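PDB 3IAL: prolyl-tRNA synthetase from Giardia lamblia ATCC 50803, which probably catalyses the ATP-dependent attachment of L-proline to tRNA(Pro), releasing AMP and diphosphate. Local coordinates for residues 450-453 and 459-462; 462-467 and 484-489; 323-328 and 366-371; 303-308 and 351-356. All coordinates share one frame; numbering follows the deposited sequence.

The four contacts form two clusters in separate parts of the chain. Interactions 4 and 3 come first along the sequence and lie in the anticodon-binding domain; their segments alternate, and they share a mixed sheet in which strands 302-307 and 364-369 are neighbours. Their centres lie about 13 Å apart, and backbone pairing joins Ile305 to Ile366. Interactions 1 and 2 follow in the C-terminal domain, about 11 Å apart between centres, both using strand 459-464 and sharing Phe462. The centres of interactions 1 and 3 are about 53 Å apart. The first pair therefore belongs to a module that probably recognises tRNA, the second to a C-terminal module whose strand 485-489 reaches the catalytic part.

Interaction 1 (450-453 and 459-462); sequences VACI and LARF
Cys452 and Ile453 meet Ala460 inside a beta-alpha-beta unit, in which helix 446-455 connects the parallel strands 440-442 and 459-464 and lies against the second of them. The packed part is small and centred on one methyl group. Ala460 CB points at the helix and is touched by Cys452 SG at 4.1 Å, while Ile453 CD1 approaches the same CB at 4.4 Å. The sulfur arrives there because SG stands anti to the backbone N (chi1 173°), beside the carbonyl carbon. Ile453 leaves the helix alongside the strand, and the bend at chi2 (-53°) brings CD1 round to Ala460 CB. With the CA atoms of Cys452 and Ala460 6.6 Å apart, a thiol and a methyl are enough to meet; all the touching residues are buried. The looser, partly exposed side is polar. Arg461, next along the strand, takes no part in this packing and extends to a salt bridge with Glu493, a hydrogen bond with Asn442 and a cation-pi contact with Tyr511. At the start of the strand the packing thins to a single marginal approach, where Cys452 SG stands 4.3 Å from the carbonyl O of Leu459.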
loop_
_atom_site.group_PDB
_atom_site.type_symbol
_atom_site.label_atom_id
_atom_site.label_comp_id
_atom_site.label_asym_id
_atom_site.label_seq_id
_atom_site.Cartn_x
_atom_site.Cartn_y
_atom_site.Cartn_z
ATOM N N VAL B 450 -17.891 0.132 40.163
ATOM C CA VAL B 450 -18.662 -1.035 39.743
ATOM C C VAL B 450 -20.025 -0.662 39.145
ATOM O O VAL B 450 -20.415 -1.181 38.104
ATOM C CB VAL B 450 -18.888 -2.009 40.930
ATOM C CG1 VAL B 450 -19.956 -3.032 40.590
ATOM C CG2 VAL B 450 -17.576 -2.683 41.312
ATOM N N ALA B 451 -20.755 0.219 39.820
ATOM C CA ALA B 451 -22.063 0.674 39.328
ATOM C C ALA B 451 -21.926 1.390 37.986
ATOM O O ALA B 451 -22.806 1.275 37.131
ATOM C CB ALA B 451 -22.747 1.584 40.347
ATOM N N CYS B 452 -20.822 2.115 37.806
ATOM C CA CYS B 452 -20.549 2.812 36.551
ATOM C C CYS B 452 -20.362 1.806 35.422
ATOM O O CYS B 452 -21.037 1.875 34.392
ATOM C CB CYS B 452 -19.307 3.691 36.678
ATOM S SG CYS B 452 -18.775 4.440 35.123
ATOM N N ILE B 453 -19.448 0.868 35.639
ATOM C CA ILE B 453 -19.173 -0.200 34.687
ATOM C C ILE B 453 -20.456 -0.945 34.293
ATOM O O ILE B 453 -20.723 -1.131 33.104
ATOM C CB ILE B 453 -18.125 -1.192 35.252
ATOM C CG1 ILE B 453 -16.751 -0.511 35.360
ATOM C CG2 ILE B 453 -18.017 -2.436 34.375
ATOM C CD1 ILE B 453 -16.251 0.162 34.072
ATOM N N LEU B 459 -15.438 4.656 30.645
ATOM C CA LEU B 459 -14.288 4.698 31.539
ATOM C C LEU B 459 -14.718 5.195 32.920
ATOM O O LEU B 459 -15.481 6.159 33.026
ATOM C CB LEU B 459 -13.206 5.608 30.951
ATOM C CG LEU B 459 -12.555 5.076 29.662
ATOM C CD1 LEU B 459 -12.103 6.213 28.727
ATOM C CD2 LEU B 459 -11.386 4.143 29.997
ATOM N N ALA B 460 -14.245 4.513 33.961
ATOM C CA ALA B 460 -14.422 4.950 35.348
ATOM C C ALA B 460 -13.098 5.518 35.834
ATOM O O ALA B 460 -12.091 4.806 35.890
ATOM C CB ALA B 460 -14.855 3.787 36.231
ATOM N N ARG B 461 -13.110 6.804 36.167
ATOM C CA ARG B 461 -11.915 7.539 36.554
ATOM C C ARG B 461 -11.915 7.715 38.065
ATOM O O ARG B 461 -12.923 8.086 38.645
ATOM C CB ARG B 461 -11.913 8.895 35.858
ATOM C CG ARG B 461 -10.659 9.727 36.051
ATOM C CD ARG B 461 -10.793 11.003 35.263
ATOM N NE ARG B 461 -9.681 11.931 35.469
ATOM C CZ ARG B 461 -9.636 12.878 36.407
ATOM N NH1 ARG B 461 -10.629 13.030 37.277
ATOM N NH2 ARG B 461 -8.574 13.678 36.485
ATOM N N PHE B 462 -10.793 7.421 38.707
ATOM C CA PHE B 462 -10.734 7.445 40.164
ATOM C C PHE B 462 -9.322 7.703 40.669
ATOM O O PHE B 462 -8.355 7.185 40.105
ATOM C CB PHE B 462 -11.277 6.134 40.751
ATOM C CG PHE B 462 -10.513 4.892 40.333
ATOM C CD1 PHE B 462 -9.534 4.349 41.155
ATOM C CD2 PHE B 462 -10.808 4.242 39.149
ATOM C CE1 PHE B 462 -8.844 3.196 40.786
ATOM C CE2 PHE B 462 -10.127 3.085 38.775
ATOM C CZ PHE B 462 -9.145 2.563 39.593
#

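Interaction 2 (462-467 and 484-489); sequences FPFYTT and AEIRGH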
loop_
_atom_site.group_PDB
_atom_site.type_symbol
_atom_site.label_atom_id
_atom_site.label_comp_id
_atom_site.label_asym_id
_atom_site.label_seq_id
_atom_site.Cartn_x
_atom_site.Cartn_y
_atom_site.Cartn_z
ATOM N N PHE B 462 -10.793 7.421 38.707
ATOM C CA PHE B 462 -10.734 7.445 40.164
ATOM C C PHE B 462 -9.322 7.703 40.669
ATOM O O PHE B 462 -8.355 7.185 40.105
ATOM C CB PHE B 462 -11.277 6.134 40.751
ATOM C CG PHE B 462 -10.513 4.892 40.333
ATOM C CD1 PHE B 462 -9.534 4.349 41.155
ATOM C CD2 PHE B 462 -10.808 4.242 39.149
ATOM C CE1 PHE B 462 -8.844 3.196 40.786
ATOM C CE2 PHE B 462 -10.127 3.085 38.775
ATOM C CZ PHE B 462 -9.145 2.563 39.593
ATOM N N PRO B 463 -9.197 8.511 41.739
ATOM C CA PRO B 463 -7.868 8.675 42.331
ATOM C C PRO B 463 -7.398 7.343 42.916
ATOM O O PRO B 463 -8.217 6.570 43.435
ATOM C CB PRO B 463 -8.067 9.740 43.419
ATOM C CG PRO B 463 -9.545 9.832 43.641
ATOM C CD PRO B 463 -10.245 9.268 42.447
ATOM N N PHE B 464 -6.101 7.080 42.814
ATOM C CA PHE B 464 -5.545 5.784 43.176
ATOM C C PHE B 464 -4.148 5.969 43.764
ATOM O O PHE B 464 -3.421 6.878 43.366
ATOM C CB PHE B 464 -5.519 4.888 41.930
ATOM C CG PHE B 464 -5.181 3.452 42.203
ATOM C CD1 PHE B 464 -5.992 2.668 43.005
ATOM C CD2 PHE B 464 -4.063 2.870 41.614
ATOM C CE1 PHE B 464 -5.681 1.323 43.239
ATOM C CE2 PHE B 464 -3.744 1.546 41.837
ATOM C CZ PHE B 464 -4.554 0.766 42.654
ATOM N N TYR B 465 -3.776 5.088 44.689
ATOM C CA TYR B 465 -2.596 5.288 45.537
ATOM C C TYR B 465 -1.228 4.941 44.916
ATOM O O TYR B 465 -0.200 5.293 45.488
ATOM C CB TYR B 465 -2.770 4.511 46.851
ATOM C CG TYR B 465 -2.400 3.048 46.767
ATOM C CD1 TYR B 465 -1.130 2.610 47.156
ATOM C CD2 TYR B 465 -3.304 2.107 46.294
ATOM C CE1 TYR B 465 -0.782 1.279 47.083
ATOM C CE2 TYR B 465 -2.961 0.773 46.212
ATOM C CZ TYR B 465 -1.699 0.363 46.614
ATOM O OH TYR B 465 -1.347 -0.962 46.529
ATOM N N THR B 466 -1.204 4.251 43.778
ATOM C CA THR B 466 0.060 3.830 43.183
ATOM C C THR B 466 -0.019 3.595 41.670
ATOM O O THR B 466 -1.065 3.245 41.131
ATOM C CB THR B 466 0.571 2.530 43.836
ATOM O OG1 THR B 466 1.883 2.242 43.354
ATOM C CG2 THR B 466 -0.353 1.344 43.509
ATOM N N THR B 467 1.105 3.793 40.995
ATOM C CA THR B 467 1.238 3.428 39.593
ATOM C C THR B 467 2.175 2.238 39.466
ATOM O O THR B 467 2.526 1.844 38.358
ATOM C CB THR B 467 1.800 4.591 38.760
ATOM O OG1 THR B 467 3.152 4.868 39.163
ATOM C CG2 THR B 467 0.936 5.826 38.928
ATOM N N ALA B 484 -14.199 -5.472 34.718
ATOM C CA ALA B 484 -13.486 -4.293 34.237
ATOM C C ALA B 484 -12.051 -4.365 34.711
ATOM O O ALA B 484 -11.749 -4.937 35.766
ATOM C CB ALA B 484 -14.146 -3.016 34.744
ATOM N N GLU B 485 -11.160 -3.771 33.936
ATOM C CA GLU B 485 -9.755 -3.779 34.291
ATOM C C GLU B 485 -9.193 -2.382 34.394
ATOM O O GLU B 485 -9.660 -1.455 33.731
ATOM C CB GLU B 485 -8.959 -4.599 33.288
ATOM C CG GLU B 485 -8.933 -4.052 31.883
ATOM C CD GLU B 485 -8.344 -5.053 30.911
ATOM O OE1 GLU B 485 -8.810 -6.215 30.910
ATOM O OE2 GLU B 485 -7.419 -4.676 30.158
ATOM N N ILE B 486 -8.178 -2.234 35.236
ATOM C CA ILE B 486 -7.473 -0.979 35.331
ATOM C C ILE B 486 -6.615 -0.853 34.072
ATOM O O ILE B 486 -5.745 -1.677 33.826
ATOM C CB ILE B 486 -6.618 -0.892 36.594
ATOM C CG1 ILE B 486 -7.502 -1.000 37.841
ATOM C CG2 ILE B 486 -5.845 0.411 36.606
ATOM C CD1 ILE B 486 -6.721 -1.005 39.150
ATOM N N ARG B 487 -6.893 0.182 33.285
ATOM C CA ARG B 487 -6.248 0.394 31.999
ATOM C C ARG B 487 -4.980 1.199 32.128
ATOM O O ARG B 487 -3.986 0.907 31.462
ATOM C CB ARG B 487 -7.209 1.118 31.057
ATOM C CG ARG B 487 -8.479 0.342 30.794
ATOM C CD ARG B 487 -8.210 -0.979 30.084
ATOM N NE ARG B 487 -8.046 -0.804 28.651
ATOM C CZ ARG B 487 -7.949 -1.799 27.770
ATOM N NH1 ARG B 487 -7.967 -3.058 28.177
ATOM N NH2 ARG B 487 -7.830 -1.533 26.473
ATOM N N GLY B 488 -5.023 2.230 32.963
ATOM C CA GLY B 488 -3.841 3.039 33.246
ATOM C C GLY B 488 -4.186 4.442 33.717
ATOM O O GLY B 488 -5.338 4.744 34.054
ATOM N N HIS B 489 -3.170 5.294 33.731
ATOM C CA HIS B 489 -3.331 6.687 34.107
ATOM C C HIS B 489 -2.679 7.581 33.061
ATOM O O HIS B 489 -1.855 7.130 32.275
ATOM C CB HIS B 489 -2.714 6.934 35.486
ATOM C CG HIS B 489 -1.222 7.018 35.480
ATOM N ND1 HIS B 489 -0.415 5.911 35.349
ATOM C CD2 HIS B 489 -0.390 8.082 35.586
ATOM C CE1 HIS B 489 0.853 6.289 35.372
ATOM N NE2 HIS B 489 0.894 7.603 35.515
#
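A split beta-alpha-beta arrangement in the C-terminal domain brings Phe462, Phe464 and Thr467 up to Ile486 and His489. Strands 459-464 and 485-489 each pair antiparallel with strand 510-515, which lies between them, and helix 472-482 links them along the chain. Side chains must therefore bridge the width of the middle strand. Ile486 does so with both ends of its gamma branch: CG1 lies at the edge of the Phe462 ring, near its plane, 4.3 Å from CZ, and CD1 meets Phe464 CZ obliquely at 4.5 Å. Phe464 CD1 lies at the edge of the Phe462 ring, in its plane, and the two rings stand roughly perpendicular; Leu478 of the helix touches Ile486 as well. Farther along, Thr467 and His489 cross at about a right angle in a CH-pi contact. Thr467 CG2 stands over one face of the His489 ring, 3.8 Å from its centroid and 3.6 Å from His489 CE1. At chi1 66° this methyl lies anti to the carbonyl carbon, beside the backbone N, and so over the ring. Arg487 NH1 makes a salt bridge to Glu485 OE2 (2.6 Å), met from above the carboxylate plane, and Arg487 NE a second one to Asp227. Arg487 and Gly488 both face Tyr513, the signature of a classic beta bulge.

Interaction 3 (323-328 and 366-371); sequences GKVNEI and IEVGQR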
loop_
_atom_site.group_PDB
_atom_site.type_symbol
_atom_site.label_atom_id
_atom_site.label_comp_id
_atom_site.label_asym_id
_atom_site.label_seq_id
_atom_site.Cartn_x
_atom_site.Cartn_y
_atom_site.Cartn_z
ATOM N N GLY B 323 -26.953 16.834 -18.423
ATOM C CA GLY B 323 -25.853 17.714 -18.813
ATOM C C GLY B 323 -25.293 18.562 -17.675
ATOM O O GLY B 323 -24.076 18.709 -17.549
ATOM N N LYS B 324 -26.169 19.126 -16.849
ATOM C CA LYS B 324 -25.728 19.970 -15.736
ATOM C C LYS B 324 -25.144 19.138 -14.595
ATOM O O LYS B 324 -24.182 19.555 -13.957
ATOM C CB LYS B 324 -26.876 20.842 -15.220
ATOM C CG LYS B 324 -26.455 21.928 -14.221
ATOM C CD LYS B 324 -25.607 23.033 -14.848
ATOM C CE LYS B 324 -26.390 23.857 -15.862
ATOM N NZ LYS B 324 -25.644 25.081 -16.263
ATOM N N VAL B 325 -25.739 17.972 -14.336
ATOM C CA VAL B 325 -25.184 17.015 -13.376
ATOM C C VAL B 325 -23.708 16.707 -13.686
ATOM O O VAL B 325 -22.889 16.629 -12.771
ATOM C CB VAL B 325 -26.036 15.712 -13.322
ATOM C CG1 VAL B 325 -25.270 14.564 -12.671
ATOM C CG2 VAL B 325 -27.351 15.970 -12.580
ATOM N N ASN B 326 -23.376 16.569 -14.971
ATOM C CA ASN B 326 -21.995 16.317 -15.402
ATOM C C ASN B 326 -21.062 17.505 -15.156
ATOM O O ASN B 326 -19.933 17.321 -14.715
ATOM C CB ASN B 326 -21.948 15.910 -16.884
ATOM C CG ASN B 326 -22.554 14.532 -17.141
ATOM O OD1 ASN B 326 -22.474 13.641 -16.305
ATOM N ND2 ASN B 326 -23.152 14.356 -18.315
ATOM N N GLU B 327 -21.538 18.717 -15.434
ATOM C CA GLU B 327 -20.760 19.930 -15.171
ATOM C C GLU B 327 -20.507 20.139 -13.677
ATOM O O GLU B 327 -19.456 20.658 -13.293
ATOM C CB GLU B 327 -21.458 21.170 -15.736
ATOM C CG GLU B 327 -21.571 21.208 -17.253
ATOM C CD GLU B 327 -22.376 22.402 -17.738
ATOM O OE1 GLU B 327 -22.188 23.508 -17.184
ATOM O OE2 GLU B 327 -23.200 22.236 -18.665
ATOM N N ILE B 328 -21.481 19.767 -12.844
ATOM C CA ILE B 328 -21.292 19.769 -11.396
ATOM C C ILE B 328 -20.250 18.713 -11.012
ATOM O O ILE B 328 -19.291 19.014 -10.306
ATOM C CB ILE B 328 -22.611 19.507 -10.640
ATOM C CG1 ILE B 328 -23.559 20.702 -10.795
ATOM C CG2 ILE B 328 -22.351 19.260 -9.167
ATOM C CD1 ILE B 328 -24.882 20.535 -10.055
ATOM N N ILE B 366 -26.409 15.394 -3.760
ATOM C CA ILE B 366 -26.962 16.534 -4.432
ATOM C C ILE B 366 -28.077 16.005 -5.336
ATOM O O ILE B 366 -27.869 15.045 -6.073
ATOM C CB ILE B 366 -25.899 17.260 -5.284
ATOM C CG1 ILE B 366 -24.695 17.669 -4.428
ATOM C CG2 ILE B 366 -26.503 18.494 -5.966
ATOM C CD1 ILE B 366 -23.563 18.299 -5.225
ATOM N N GLU B 367 -29.254 16.620 -5.262
ATOM C CA GLU B 367 -30.360 16.273 -6.138
ATOM C C GLU B 367 -30.554 17.418 -7.121
ATOM O O GLU B 367 -30.618 18.574 -6.723
ATOM C CB GLU B 367 -31.635 16.034 -5.335
ATOM C CG GLU B 367 -31.524 14.865 -4.356
ATOM C CD GLU B 367 -32.764 14.676 -3.496
ATOM O OE1 GLU B 367 -33.818 15.255 -3.814
ATOM O OE2 GLU B 367 -32.682 13.929 -2.500
ATOM N N VAL B 368 -30.618 17.075 -8.402
ATOM C CA VAL B 368 -30.805 18.033 -9.476
ATOM C C VAL B 368 -31.946 17.526 -10.347
ATOM O O VAL B 368 -31.892 16.402 -10.844
ATOM C CB VAL B 368 -29.532 18.147 -10.335
ATOM C CG1 VAL B 368 -29.701 19.218 -11.398
ATOM C CG2 VAL B 368 -28.298 18.423 -9.459
ATOM N N GLY B 369 -32.984 18.344 -10.507
ATOM C CA GLY B 369 -34.124 18.012 -11.356
ATOM C C GLY B 369 -34.543 19.179 -12.235
ATOM O O GLY B 369 -34.042 20.294 -12.086
ATOM N N GLN B 370 -35.477 18.916 -13.146
ATOM C CA GLN B 370 -35.928 19.912 -14.118
ATOM C C GLN B 370 -36.394 21.195 -13.438
ATOM O O GLN B 370 -35.959 22.287 -13.801
ATOM C CB GLN B 370 -37.052 19.335 -14.994
ATOM C CG GLN B 370 -37.638 20.316 -16.011
ATOM C CD GLN B 370 -38.902 19.798 -16.679
ATOM O OE1 GLN B 370 -39.072 18.594 -16.880
ATOM N NE2 GLN B 370 -39.795 20.717 -17.037
ATOM N N ARG B 371 -37.280 21.058 -12.456
ATOM C CA ARG B 371 -37.864 22.214 -11.774
ATOM C C ARG B 371 -36.788 23.064 -11.105
ATOM O O ARG B 371 -36.703 24.267 -11.343
ATOM C CB ARG B 371 -38.906 21.765 -10.746
ATOM C CG ARG B 371 -39.535 22.906 -9.951
ATOM C CD ARG B 371 -40.691 22.432 -9.084
ATOM N NE ARG B 371 -40.756 23.173 -7.821
ATOM C CZ ARG B 371 -40.027 22.906 -6.735
ATOM N NH1 ARG B 371 -39.151 21.899 -6.717
ATOM N NH2 ARG B 371 -40.177 23.656 -5.647
#
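Val325 and Val368 slide past each other in opposite directions, whereas Ile328 and Val368 reach toward each other tip to tip; these are two of the ways in which segment 323-328 of helix 315-334 packs on strand residues 366-369. In the first, Val325 CG2 lies in against the branch point of Val368, 3.8 Å from its CB, with both methyls of Val368 close by, CG2 at 4.1 Å from Val325 CG2. In the second, Ile328 CD1 points at Val368 CG2 across 4.1 Å. The torsion of Val368 serves its CG2 in particular: with CG1 anti to the backbone N (chi1 -176°), CG2 comes to lie beside that nitrogen, near both Ile328 CD1 and Val325 CG2. Ile328 uses its second branch too, CG2 meeting Ile366 CD1 at 4.2 Å, and so spans two strand residues whose side chains face the helix. Glu367 between them points away. Segments 323-328 and 366-369 run roughly antiparallel (149°), their axes 9.3 Å apart at closest approach. All four touching residues are buried, and the same hydrophobic layer is continued by Ile304 of strand 302-307 and Cys378 of strand 377-382, while Val398 of helix 395-399 adjoins Ile328. After Gly369, the N-cap, the chain enters helix 370-374. Aliphatic packing of a long helix onto a mixed five-stranded sheet is characteristic of the alpha/beta anticodon-binding domain of class IIa aminoacyl-tRNA synthetases.

Interaction 4 (303-308 and 351-356); sequences VIIPIG and GDKLYY
Lys353 leaves its helix with CG anti to the carbonyl carbon (chi1 -78°) and is then stretched out to its amino group, while Ile305 holds CG2 anti to the backbone N, directed at the lysine chain. These torsions lay the two side chains alongside each other, sliding past in opposite directions, in the alpha/beta sandwich of the anticodon-binding domain. Helix 350-359 here covers strand 302-307; segments 351-356 and 303-307 run almost exactly antiparallel, at 175°, their axes 11.3 Å apart at closest approach. Across this distance the contact is made by the ends of Lys353, Ile305 and Leu354. Ile305 CG2 rests on the aliphatic end of the lysine, 4.0 Å from Lys353 CD. The other branch of Ile305 reaches the neighbouring residue of the helix, CD1 meeting Leu354 CD2 at 4.3 Å; Leu354 sets out obliquely to the strand and brings only its tip close. Arg365 of strand 364-369 touches both Ile305 and Leu354, and Met350 adds to the packing on Ile305. The next residue back, Ile304, has its side chain against Val325 and Ile328 of helix 315-334, so successive strand residues serve helices on opposite faces of the sheet. Tyr355, on the far side of the helix, instead bonds through its hydroxyl to the backbone N of Phe15. The lysine is buried; its amino group is hydrogen-bonded, and Asp343 OD1, in a long, weak ion pair, probably offsets part of the charge. Lys353 NZ itself ends 3.9 Å from Ile305 CG2 and 4.3 Å from Pro306 O.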
loop_
_atom_site.group_PDB
_atom_site.type_symbol
_atom_site.label_atom_id
_atom_site.label_comp_id
_atom_site.label_asym_id
_atom_site.label_seq_id
_atom_site.Cartn_x
_atom_site.Cartn_y
_atom_site.Cartn_z
ATOM N N VAL B 303 -22.742 11.919 -3.896
ATOM C CA VAL B 303 -23.518 11.250 -4.937
ATOM C C VAL B 303 -24.505 12.257 -5.523
ATOM O O VAL B 303 -25.282 12.872 -4.794
ATOM C CB VAL B 303 -24.236 9.989 -4.420
ATOM C CG1 VAL B 303 -25.152 10.307 -3.220
ATOM C CG2 VAL B 303 -25.006 9.321 -5.565
ATOM N N ILE B 304 -24.452 12.442 -6.837
ATOM C CA ILE B 304 -25.355 13.365 -7.510
ATOM C C ILE B 304 -26.452 12.541 -8.149
ATOM O O ILE B 304 -26.174 11.621 -8.907
ATOM C CB ILE B 304 -24.633 14.207 -8.581
ATOM C CG1 ILE B 304 -23.359 14.836 -8.014
ATOM C CG2 ILE B 304 -25.539 15.304 -9.090
ATOM C CD1 ILE B 304 -22.627 15.743 -9.008
ATOM N N ILE B 305 -27.701 12.864 -7.834
ATOM C CA ILE B 305 -28.839 12.090 -8.312
ATOM C C ILE B 305 -29.743 12.937 -9.211
ATOM O O ILE B 305 -30.350 13.901 -8.750
ATOM C CB ILE B 305 -29.657 11.521 -7.139
ATOM C CG1 ILE B 305 -28.775 10.612 -6.273
ATOM C CG2 ILE B 305 -30.870 10.732 -7.660
ATOM C CD1 ILE B 305 -29.395 10.231 -4.933
ATOM N N PRO B 306 -29.814 12.592 -10.505
ATOM C CA PRO B 306 -30.810 13.225 -11.362
ATOM C C PRO B 306 -32.209 12.769 -10.959
ATOM O O PRO B 306 -32.435 11.574 -10.827
ATOM C CB PRO B 306 -30.463 12.713 -12.771
ATOM C CG PRO B 306 -29.228 11.907 -12.638
ATOM C CD PRO B 306 -29.039 11.565 -11.213
ATOM N N ILE B 307 -33.125 13.708 -10.733
ATOM C CA ILE B 307 -34.495 13.359 -10.365
ATOM C C ILE B 307 -35.482 13.765 -11.452
ATOM O O ILE B 307 -35.213 14.674 -12.249
ATOM C CB ILE B 307 -34.929 13.957 -8.995
ATOM C CG1 ILE B 307 -34.952 15.486 -9.016
ATOM C CG2 ILE B 307 -34.028 13.450 -7.885
ATOM C CD1 ILE B 307 -35.422 16.101 -7.700
ATOM N N GLY B 308 -36.617 13.063 -11.480
ATOM C CA GLY B 308 -37.702 13.355 -12.408
ATOM C C GLY B 308 -37.412 13.104 -13.876
ATOM O O GLY B 308 -38.122 13.621 -14.736
ATOM N N GLY B 351 -36.535 6.477 -2.875
ATOM C CA GLY B 351 -36.508 5.783 -1.586
ATOM C C GLY B 351 -35.446 4.697 -1.513
ATOM O O GLY B 351 -34.703 4.613 -0.533
ATOM N N ASP B 352 -35.377 3.868 -2.553
ATOM C CA ASP B 352 -34.397 2.786 -2.623
ATOM C C ASP B 352 -32.976 3.322 -2.821
ATOM O O ASP B 352 -32.030 2.797 -2.231
ATOM C CB ASP B 352 -34.759 1.794 -3.734
ATOM C CG ASP B 352 -36.097 1.098 -3.490
ATOM O OD1 ASP B 352 -36.572 1.083 -2.331
ATOM O OD2 ASP B 352 -36.678 0.567 -4.461
ATOM N N LYS B 353 -32.826 4.376 -3.624
ATOM C CA LYS B 353 -31.512 5.003 -3.798
ATOM C C LYS B 353 -31.007 5.593 -2.488
ATOM O O LYS B 353 -29.858 5.376 -2.116
ATOM C CB LYS B 353 -31.542 6.101 -4.854
ATOM C CG LYS B 353 -31.531 5.605 -6.277
ATOM C CD LYS B 353 -31.459 6.775 -7.239
ATOM C CE LYS B 353 -31.854 6.356 -8.645
ATOM N NZ LYS B 353 -31.932 7.522 -9.575
ATOM N N LEU B 354 -31.876 6.337 -1.806
ATOM C CA LEU B 354 -31.531 6.995 -0.553
ATOM C C LEU B 354 -31.155 5.988 0.521
ATOM O O LEU B 354 -30.144 6.157 1.182
ATOM C CB LEU B 354 -32.679 7.883 -0.058
ATOM C CG LEU B 354 -32.981 9.131 -0.893
ATOM C CD1 LEU B 354 -33.890 10.096 -0.126
ATOM C CD2 LEU B 354 -31.698 9.821 -1.311
ATOM N N TYR B 355 -31.973 4.950 0.684
ATOM C CA TYR B 355 -31.654 3.847 1.581
ATOM C C TYR B 355 -30.214 3.378 1.395
ATOM O O TYR B 355 -29.466 3.256 2.368
ATOM C CB TYR B 355 -32.595 2.655 1.346
ATOM C CG TYR B 355 -32.099 1.374 1.984
ATOM C CD1 TYR B 355 -32.215 1.171 3.363
ATOM C CD2 TYR B 355 -31.488 0.378 1.222
ATOM C CE1 TYR B 355 -31.756 0.007 3.964
ATOM C CE2 TYR B 355 -31.020 -0.805 1.816
ATOM C CZ TYR B 355 -31.159 -0.979 3.187
ATOM O OH TYR B 355 -30.708 -2.128 3.794
ATOM N N TYR B 356 -29.850 3.113 0.139
ATOM C CA TYR B 356 -28.549 2.543 -0.204
ATOM C C TYR B 356 -27.396 3.500 0.108
ATOM O O TYR B 356 -26.431 3.108 0.755
ATOM C CB TYR B 356 -28.520 2.136 -1.683
ATOM C CG TYR B 356 -27.186 1.608 -2.174
ATOM C CD1 TYR B 356 -26.815 0.283 -1.957
ATOM C CD2 TYR B 356 -26.298 2.432 -2.864
ATOM C CE1 TYR B 356 -25.591 -0.210 -2.410
ATOM C CE2 TYR B 356 -25.063 1.951 -3.320
ATOM C CZ TYR B 356 -24.721 0.629 -3.089
ATOM O OH TYR B 356 -23.515 0.139 -3.537
#